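Local coordinates for conserved protein with 2 CBS domains (Pyrobaculum aerophilum, PDB 2RIH) that binds AMP through a pair of CBS domains and probably acts as a nucleotide-responsive module, at residues Arg25-Glu30 / Gly37-Thr42. Numbering follows the deposited sequence.
Sequences REVATE and GLAVLT. With SO4 (sulfate ion), chain D.
In the beta-alpha-beta unit of the first CBS domain, segment 25-30 of helix 24-34 meets strand 38-43 through Val-27, whose two methyls divide between Ala-39 and Leu-41. CG1 of Val-27 meets Ala-39 CB at 3.6 Å, methyl against methyl, both residues directing their CB across the interface. The other branch, CG2, reaches Leu-41 CD2 at 4.1 Å. With CG1 anti to the backbone N (chi1 170°) and CG2 beside that N, the valine forks along the strand and spans two residues on its helix-facing side. Leu-41 does not point straight at the helix; its CD2 end swings closer, and the two side chains cross at about a right angle. This buried contact is wholly apolar. Within the helix, Arg-25 O accepts hydrogen bonds from both Thr-29 N and Thr-29 OG1 (2.8 Å to OG1), from opposite faces of the carbonyl plane. Just before the strand, Gly-37, part of an AMP site, donates its backbone N-H to O4 of a sulfate ion, probably from the crystallisation liquor, in a bent bond (N to O4 2.8 Å, N-H...O 131°); His-103 and Ser-118 also hydrogen-bond this ion, as does Arg-57 of the second subunit. Strand 38-43 lies between strands 16-19 and 50-55, with Ala-39 touching Val-16 and Val-27 reaching Val-54, while Ala-28 and Thr-29 pack against Val-63 and Ala-64 of the second subunit.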
loop_
_atom_site.group_PDB
_atom_site.type_symbol
_atom_site.label_atom_id
_atom_site.label_comp_id
_atom_site.label_asym_id
_atom_site.label_seq_id
_atom_site.Cartn_x
_atom_site.Cartn_y
_atom_site.Cartn_z
ATOM N N ARG A 25 -12.633 1.483 -13.233
ATOM C CA ARG A 25 -11.555 2.159 -13.954
ATOM C C ARG A 25 -11.529 3.664 -13.688
ATOM O O ARG A 25 -10.462 4.276 -13.735
ATOM C CB ARG A 25 -11.642 1.907 -15.469
ATOM C CG ARG A 25 -10.296 2.112 -16.173
ATOM C CD ARG A 25 -10.341 1.815 -17.654
ATOM N NE ARG A 25 -10.960 0.528 -17.967
ATOM C CZ ARG A 25 -10.336 -0.648 -18.059
ATOM N NH1 ARG A 25 -9.033 -0.761 -17.847
ATOM N NH2 ARG A 25 -11.032 -1.734 -18.368
ATOM N N GLU A 26 -12.695 4.261 -13.437
ATOM C CA GLU A 26 -12.757 5.676 -13.063
ATOM C C GLU A 26 -12.001 5.906 -11.760
ATOM O O GLU A 26 -11.218 6.857 -11.658
ATOM C CB GLU A 26 -14.204 6.169 -12.948
ATOM C CG GLU A 26 -14.849 6.436 -14.301
ATOM C CD GLU A 26 -16.354 6.610 -14.226
ATOM O OE1 GLU A 26 -16.934 6.440 -13.137
ATOM O OE2 GLU A 26 -16.963 6.915 -15.271
ATOM N N VAL A 27 -12.226 5.025 -10.783
ATOM C CA VAL A 27 -11.507 5.075 -9.509
ATOM C C VAL A 27 -10.004 4.908 -9.726
ATOM O O VAL A 27 -9.208 5.684 -9.205
ATOM C CB VAL A 27 -12.001 3.989 -8.522
ATOM C CG1 VAL A 27 -11.066 3.905 -7.283
ATOM C CG2 VAL A 27 -13.450 4.258 -8.125
ATOM N N ALA A 28 -9.629 3.884 -10.486
ATOM C CA ALA A 28 -8.233 3.637 -10.835
ATOM C C ALA A 28 -7.562 4.831 -11.500
ATOM O O ALA A 28 -6.413 5.137 -11.198
ATOM C CB ALA A 28 -8.119 2.405 -11.733
ATOM N N THR A 29 -8.278 5.501 -12.400
ATOM C CA THR A 29 -7.751 6.670 -13.113
ATOM C C THR A 29 -7.455 7.821 -12.149
ATOM O O THR A 29 -6.363 8.416 -12.185
ATOM C CB THR A 29 -8.730 7.131 -14.217
ATOM O OG1 THR A 29 -8.889 6.073 -15.174
ATOM C CG2 THR A 29 -8.237 8.408 -14.923
ATOM N N GLU A 30 -8.402 8.107 -11.262
ATOM C CA GLU A 30 -8.230 9.199 -10.310
ATOM C C GLU A 30 -7.129 8.916 -9.294
ATOM O O GLU A 30 -6.356 9.806 -8.955
ATOM C CB GLU A 30 -9.544 9.526 -9.603
ATOM C CG GLU A 30 -10.637 10.010 -10.530
ATOM C CD GLU A 30 -10.207 11.143 -11.440
ATOM O OE1 GLU A 30 -10.478 11.060 -12.656
ATOM O OE2 GLU A 30 -9.603 12.109 -10.943
ATOM N N GLY A 37 -3.445 5.753 -2.902
ATOM C CA GLY A 37 -3.946 4.384 -2.985
ATOM C C GLY A 37 -5.352 4.119 -2.507
ATOM O O GLY A 37 -5.819 2.985 -2.611
ATOM N N LEU A 38 -6.026 5.135 -1.970
ATOM C CA LEU A 38 -7.412 4.978 -1.525
ATOM C C LEU A 38 -8.327 6.100 -2.001
ATOM O O LEU A 38 -8.021 7.288 -1.826
ATOM C CB LEU A 38 -7.502 4.844 -0.000
ATOM C CG LEU A 38 -8.890 4.438 0.508
ATOM C CD1 LEU A 38 -8.854 3.109 1.245
ATOM C CD2 LEU A 38 -9.525 5.534 1.361
ATOM N N ALA A 39 -9.440 5.687 -2.617
ATOM C CA ALA A 39 -10.502 6.570 -3.054
ATOM C C ALA A 39 -11.727 6.437 -2.135
ATOM O O ALA A 39 -12.071 5.343 -1.682
ATOM C CB ALA A 39 -10.898 6.249 -4.512
ATOM N N VAL A 40 -12.384 7.558 -1.867
ATOM C CA VAL A 40 -13.629 7.561 -1.113
ATOM C C VAL A 40 -14.812 7.705 -2.074
ATOM O O VAL A 40 -14.830 8.597 -2.914
ATOM C CB VAL A 40 -13.653 8.706 -0.068
ATOM C CG1 VAL A 40 -15.011 8.779 0.642
ATOM C CG2 VAL A 40 -12.533 8.529 0.942
ATOM N N LEU A 41 -15.785 6.807 -1.962
ATOM C CA LEU A 41 -17.026 6.929 -2.732
ATOM C C LEU A 41 -18.005 7.696 -1.859
ATOM O O LEU A 41 -18.159 7.384 -0.680
ATOM C CB LEU A 41 -17.582 5.567 -3.150
ATOM C CG LEU A 41 -16.740 4.698 -4.103
ATOM C CD1 LEU A 41 -17.582 3.532 -4.635
ATOM C CD2 LEU A 41 -16.135 5.481 -5.275
ATOM N N THR A 42 -18.618 8.737 -2.422
ATOM C CA THR A 42 -19.495 9.618 -1.658
ATOM C C THR A 42 -20.951 9.468 -2.089
ATOM O O THR A 42 -21.247 9.022 -3.203
ATOM C CB THR A 42 -19.059 11.106 -1.775
ATOM O OG1 THR A 42 -19.050 11.501 -3.151
ATOM C CG2 THR A 42 -17.657 11.301 -1.188
HETATM S S SO4 D . -0.456 6.096 -0.339
HETATM O O1 SO4 D . 0.016 5.152 0.657
HETATM O O2 SO4 D . -0.271 7.454 0.156
HETATM O O3 SO4 D . 0.314 5.957 -1.557
HETATM O O4 SO4 D . -1.857 5.861 -0.621
#